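Local structure of glycosyl hydrolase, family 38 (Enterococcus faecalis, 5KBP) at residues A[49-62]-A[81-93]. The protein probably acts as an alpha-mannosidase of glycosyl hydrolase family 38, hydrolysing alpha-linked mannose from carbohydrate substrates with the help of a bound metal ion. Residues are numbered along the deposited sequence; the frame is centred on the assembly and turned at random.
Sequences FNSFHLDGQTIILD and AGKLKIGPFYILQ
Lys83 reaches across to residues 49-50 as a nearly extended chain that bends only at its last torsion, and NZ bonds two successive carbonyls, Phe49 O at 2.9 Å and Asn50 O at 3.0 Å. Next to this grip the backbones pair in parallel: Phe52 N donates to Lys83 O, Lys85 N to Phe52 O, and Leu54 N to Lys85 O at 2.8 Å, approaching almost in line with that carbonyl. Leu54 and Leu84 pack CD1 against CD1, while Leu61 of the following helix lays CD1 on Ile86 CG2 at 3.7 Å.

Strands 52-53 and 84-85, joined through helices 59-65 and 72-80, form a short beta-alpha-beta unit within the N-terminal family 38 region, and it illustrates how a parallel pair can continue through loops. Beyond it a type I' turn from Leu54 to Gln57 brings Gly56 CA against Gly87 O, a CA-H...O contact of 3.1 Å, and a water links Gly56 N with Lys85 O and Gly87 O. After the cis peptide before Pro88, Phe89 N bonds Gly56 O, Thr58 N bonds Phe89 O, and Ile59 N meets Tyr90 O in its carbonyl plane.

The Tyr90 ring, swung away from its own backbone N (chi1 177°), lies against Ile59, whose CB makes a CH-pi contact over one face, offset toward the rim and 4.2 Å from the centroid. Leu92 CD1 touches both carboxylate oxygens of Asp55. Gln57 NE2 meets Asp55 OD2 at 2.7 Å from above the carboxylate plane, and the backbone of Trp17 also takes part, its N donating to Asp55 OD2 and its O accepting from Gln57 NE2.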
loop_
_atom_site.group_PDB
_atom_site.type_symbol
_atom_site.label_atom_id
_atom_site.label_comp_id
_atom_site.label_asym_id
_atom_site.label_seq_id
_atom_site.Cartn_x
_atom_site.Cartn_y
_atom_site.Cartn_z
ATOM N N PHE A 49 22.781 -26.004 20.342
ATOM C CA PHE A 49 21.702 -25.033 20.194
ATOM C C PHE A 49 20.366 -25.749 20.348
ATOM O O PHE A 49 19.952 -26.506 19.465
ATOM C CB PHE A 49 21.801 -24.338 18.839
ATOM C CG PHE A 49 20.907 -23.139 18.705
ATOM C CD1 PHE A 49 21.342 -21.888 19.113
ATOM C CD2 PHE A 49 19.634 -23.260 18.172
ATOM C CE1 PHE A 49 20.524 -20.781 18.993
ATOM C CE2 PHE A 49 18.811 -22.155 18.050
ATOM C CZ PHE A 49 19.257 -20.913 18.460
ATOM N N ASN A 50 19.691 -25.513 21.471
ATOM C CA ASN A 50 18.440 -26.200 21.773
ATOM C C ASN A 50 17.324 -25.760 20.836
ATOM O O ASN A 50 16.825 -26.562 20.038
ATOM C CB ASN A 50 18.038 -25.952 23.228
ATOM C CG ASN A 50 16.714 -26.596 23.584
ATOM O OD1 ASN A 50 15.672 -25.940 23.584
ATOM N ND2 ASN A 50 16.746 -27.886 23.892
ATOM N N SER A 51 16.924 -24.494 20.923
ATOM C CA SER A 51 15.812 -23.998 20.125
ATOM C C SER A 51 15.865 -22.477 20.088
ATOM O O SER A 51 16.691 -21.844 20.750
ATOM C CB SER A 51 14.469 -24.481 20.681
ATOM O OG SER A 51 14.307 -24.081 22.031
ATOM N N PHE A 52 14.963 -21.901 19.297
ATOM C CA PHE A 52 14.814 -20.457 19.176
ATOM C C PHE A 52 13.329 -20.132 19.164
ATOM O O PHE A 52 12.582 -20.661 18.335
ATOM C CB PHE A 52 15.486 -19.933 17.901
ATOM C CG PHE A 52 15.514 -18.432 17.797
ATOM C CD1 PHE A 52 16.532 -17.702 18.393
ATOM C CD2 PHE A 52 14.535 -17.752 17.092
ATOM C CE1 PHE A 52 16.564 -16.322 18.295
ATOM C CE2 PHE A 52 14.562 -16.372 16.992
ATOM C CZ PHE A 52 15.578 -15.657 17.593
ATOM N N HIS A 53 12.901 -19.271 20.081
ATOM C CA HIS A 53 11.495 -18.905 20.194
ATOM C C HIS A 53 11.186 -17.793 19.200
ATOM O O HIS A 53 11.738 -16.691 19.299
ATOM C CB HIS A 53 11.166 -18.467 21.618
ATOM C CG HIS A 53 9.699 -18.341 21.883
ATOM N ND1 HIS A 53 9.062 -17.122 21.967
ATOM C CD2 HIS A 53 8.745 -19.280 22.084
ATOM C CE1 HIS A 53 7.778 -17.316 22.210
ATOM N NE2 HIS A 53 7.559 -18.617 22.285
ATOM N N LEU A 54 10.294 -18.075 18.253
ATOM C CA LEU A 54 10.026 -17.163 17.142
ATOM C C LEU A 54 8.963 -16.126 17.495
ATOM O O LEU A 54 8.018 -15.891 16.743
ATOM C CB LEU A 54 9.626 -17.958 15.905
ATOM C CG LEU A 54 10.023 -17.316 14.575
ATOM C CD1 LEU A 54 11.529 -17.084 14.528
ATOM C CD2 LEU A 54 9.560 -18.171 13.404
ATOM N N ASP A 55 9.117 -15.503 18.662
ATOM C CA ASP A 55 8.348 -14.325 19.062
ATOM C C ASP A 55 6.842 -14.583 19.111
ATOM O O ASP A 55 6.047 -13.646 19.002
ATOM C CB ASP A 55 8.655 -13.139 18.141
ATOM C CG ASP A 55 8.394 -11.804 18.804
ATOM O OD1 ASP A 55 8.395 -11.752 20.051
ATOM O OD2 ASP A 55 8.193 -10.804 18.081
ATOM N N GLY A 56 6.427 -15.839 19.266
ATOM C CA GLY A 56 5.021 -16.145 19.453
ATOM C C GLY A 56 4.114 -15.876 18.272
ATOM O O GLY A 56 2.891 -15.949 18.425
ATOM N N GLN A 57 4.666 -15.583 17.096
ATOM C CA GLN A 57 3.876 -15.226 15.925
ATOM C C GLN A 57 4.319 -16.062 14.733
ATOM O O GLN A 57 5.519 -16.176 14.461
ATOM C CB GLN A 57 4.015 -13.732 15.611
ATOM C CG GLN A 57 5.435 -13.210 15.745
ATOM C CD GLN A 57 5.566 -11.762 15.325
ATOM O OE1 GLN A 57 4.849 -11.292 14.443
ATOM N NE2 GLN A 57 6.482 -11.043 15.960
ATOM N N THR A 58 3.348 -16.637 14.021
ATOM C CA THR A 58 3.634 -17.485 12.870
ATOM C C THR A 58 3.873 -16.696 11.588
ATOM O O THR A 58 4.385 -17.268 10.618
ATOM C CB THR A 58 2.483 -18.470 12.641
ATOM O OG1 THR A 58 1.283 -17.742 12.356
ATOM C CG2 THR A 58 2.259 -19.334 13.873
ATOM N N ILE A 59 3.518 -15.407 11.553
ATOM C CA ILE A 59 3.690 -14.623 10.334
ATOM C C ILE A 59 5.162 -14.434 9.987
ATOM O O ILE A 59 5.486 -14.098 8.842
ATOM C CB ILE A 59 2.983 -13.259 10.465
ATOM C CG1 ILE A 59 2.705 -12.663 9.082
ATOM C CG2 ILE A 59 3.818 -12.297 11.298
ATOM C CD1 ILE A 59 2.048 -11.300 9.128
ATOM N N ILE A 60 6.067 -14.648 10.946
ATOM C CA ILE A 60 7.497 -14.560 10.660
ATOM C C ILE A 60 7.896 -15.614 9.636
ATOM O O ILE A 60 8.715 -15.358 8.744
ATOM C CB ILE A 60 8.308 -14.693 11.964
ATOM C CG1 ILE A 60 8.035 -13.501 12.886
ATOM C CG2 ILE A 60 9.798 -14.823 11.670
ATOM C CD1 ILE A 60 8.789 -13.558 14.196
ATOM N N LEU A 61 7.313 -16.812 9.738
ATOM C CA LEU A 61 7.576 -17.849 8.746
ATOM C C LEU A 61 7.097 -17.419 7.364
ATOM O O LEU A 61 7.794 -17.629 6.363
ATOM C CB LEU A 61 6.896 -19.154 9.163
ATOM C CG LEU A 61 7.232 -19.716 10.546
ATOM C CD1 LEU A 61 6.268 -20.827 10.916
ATOM C CD2 LEU A 61 8.663 -20.225 10.576
ATOM N N ASP A 62 5.910 -16.813 7.291
ATOM C CA ASP A 62 5.380 -16.367 6.006
ATOM C C ASP A 62 6.218 -15.237 5.422
ATOM O O ASP A 62 6.523 -15.240 4.224
ATOM C CB ASP A 62 3.924 -15.925 6.165
ATOM C CG ASP A 62 3.017 -17.057 6.601
ATOM O OD1 ASP A 62 3.352 -18.227 6.321
ATOM O OD2 ASP A 62 1.969 -16.777 7.221
ATOM N N ALA A 81 11.981 -30.487 13.941
ATOM C CA ALA A 81 12.978 -30.904 14.916
ATOM C C ALA A 81 12.757 -30.296 16.293
ATOM O O ALA A 81 13.545 -30.570 17.205
ATOM C CB ALA A 81 14.380 -30.546 14.419
ATOM N N GLY A 82 11.714 -29.489 16.471
ATOM C CA GLY A 82 11.511 -28.822 17.739
ATOM C C GLY A 82 12.547 -27.775 18.068
ATOM O O GLY A 82 12.699 -27.415 19.237
ATOM N N LYS A 83 13.274 -27.280 17.066
ATOM C CA LYS A 83 14.285 -26.255 17.281
ATOM C C LYS A 83 13.837 -24.866 16.848
ATOM O O LYS A 83 14.472 -23.880 17.237
ATOM C CB LYS A 83 15.581 -26.626 16.552
ATOM C CG LYS A 83 16.230 -27.894 17.082
ATOM C CD LYS A 83 17.668 -28.029 16.615
ATOM C CE LYS A 83 18.383 -29.134 17.375
ATOM N NZ LYS A 83 18.373 -28.874 18.841
ATOM N N LEU A 84 12.771 -24.762 16.060
ATOM C CA LEU A 84 12.147 -23.484 15.740
ATOM C C LEU A 84 10.764 -23.486 16.380
ATOM O O LEU A 84 9.844 -24.147 15.883
ATOM C CB LEU A 84 12.072 -23.262 14.231
ATOM C CG LEU A 84 11.886 -21.808 13.788
ATOM C CD1 LEU A 84 12.953 -20.929 14.417
ATOM C CD2 LEU A 84 11.924 -21.696 12.273
ATOM N N LYS A 85 10.626 -22.763 17.489
ATOM C CA LYS A 85 9.390 -22.734 18.259
ATOM C C LYS A 85 8.480 -21.640 17.710
ATOM O O LYS A 85 8.849 -20.461 17.716
ATOM C CB LYS A 85 9.695 -22.497 19.737
ATOM C CG LYS A 85 10.652 -23.512 20.354
ATOM C CD LYS A 85 10.011 -24.887 20.471
ATOM C CE LYS A 85 10.856 -25.815 21.331
ATOM N NZ LYS A 85 10.223 -27.152 21.501
ATOM N N ILE A 86 7.292 -22.031 17.245
ATOM C CA ILE A 86 6.398 -21.131 16.531
ATOM C C ILE A 86 5.065 -21.036 17.264
ATOM O O ILE A 86 4.689 -21.910 18.051
ATOM C CB ILE A 86 6.175 -21.586 15.075
ATOM C CG1 ILE A 86 5.461 -22.939 15.048
ATOM C CG2 ILE A 86 7.501 -21.671 14.337
ATOM C CD1 ILE A 86 5.006 -23.368 13.674
ATOM N N GLY A 87 4.342 -19.952 16.985
ATOM C CA GLY A 87 3.005 -19.770 17.499
ATOM C C GLY A 87 2.979 -19.347 18.952
ATOM O O GLY A 87 4.013 -19.040 19.552
ATOM N N PRO A 88 1.784 -19.356 19.564
ATOM C CA PRO A 88 0.545 -19.861 18.964
ATOM C C PRO A 88 -0.276 -18.822 18.201
ATOM O O PRO A 88 -1.353 -19.154 17.709
ATOM C CB PRO A 88 -0.237 -20.348 20.181
ATOM C CG PRO A 88 0.158 -19.381 21.259
ATOM C CD PRO A 88 1.587 -18.963 20.970
ATOM N N PHE A 89 0.216 -17.592 18.109
ATOM C CA PHE A 89 -0.521 -16.511 17.471
ATOM C C PHE A 89 -0.051 -16.316 16.034
ATOM O O PHE A 89 0.985 -16.832 15.609
ATOM C CB PHE A 89 -0.360 -15.203 18.256
ATOM C CG PHE A 89 -0.934 -15.246 19.645
ATOM C CD1 PHE A 89 -1.868 -16.203 20.003
ATOM C CD2 PHE A 89 -0.540 -14.315 20.593
ATOM C CE1 PHE A 89 -2.393 -16.236 21.283
ATOM C CE2 PHE A 89 -1.061 -14.342 21.873
ATOM C CZ PHE A 89 -1.989 -15.303 22.218
ATOM N N TYR A 90 -0.843 -15.554 15.277
ATOM C CA TYR A 90 -0.430 -15.146 13.939
ATOM C C TYR A 90 0.434 -13.893 13.999
ATOM O O TYR A 90 1.486 -13.822 13.354
ATOM C CB TYR A 90 -1.664 -14.922 13.063
ATOM C CG TYR A 90 -1.371 -14.419 11.667
ATOM C CD1 TYR A 90 -0.796 -15.249 10.712
ATOM C CD2 TYR A 90 -1.684 -13.117 11.300
ATOM C CE1 TYR A 90 -0.532 -14.792 9.432
ATOM C CE2 TYR A 90 -1.424 -12.651 10.024
ATOM C CZ TYR A 90 -0.848 -13.492 9.095
ATOM O OH TYR A 90 -0.589 -13.030 7.825
ATOM N N ILE A 91 0.008 -12.899 14.778
ATOM C CA ILE A 91 0.782 -11.693 15.033
ATOM C C ILE A 91 0.680 -11.368 16.518
ATOM O O ILE A 91 -0.168 -11.899 17.238
ATOM C CB ILE A 91 0.309 -10.496 14.179
ATOM C CG1 ILE A 91 -1.220 -10.384 14.199
ATOM C CG2 ILE A 91 0.812 -10.624 12.751
ATOM C CD1 ILE A 91 -1.768 -9.469 15.274
ATOM N N LEU A 92 1.564 -10.484 16.972
ATOM C CA LEU A 92 1.524 -9.965 18.336
ATOM C C LEU A 92 0.755 -8.650 18.314
ATOM O O LEU A 92 1.270 -7.631 17.845
ATOM C CB LEU A 92 2.933 -9.772 18.889
ATOM C CG LEU A 92 3.828 -11.009 18.957
ATOM C CD1 LEU A 92 5.092 -10.698 19.747
ATOM C CD2 LEU A 92 3.079 -12.193 19.554
ATOM N N GLN A 93 -0.471 -8.671 18.821
ATOM C CA GLN A 93 -1.402 -7.567 18.655
ATOM C C GLN A 93 -1.409 -6.651 19.873
ATOM O O GLN A 93 -0.823 -6.943 20.917
ATOM C CB GLN A 93 -2.819 -8.095 18.406
ATOM C CG GLN A 93 -3.553 -8.530 19.672
ATOM C CD GLN A 93 -3.119 -9.893 20.182
ATOM O OE1 GLN A 93 -2.088 -10.426 19.770
ATOM N NE2 GLN A 93 -3.912 -10.466 21.080
HETATM O O HOH W 1 4.706 -18.586 22.566
HETATM O O HOH W 2 6.953 -18.627 18.956
HETATM O O HOH W 3 0.756 -14.322 6.307
#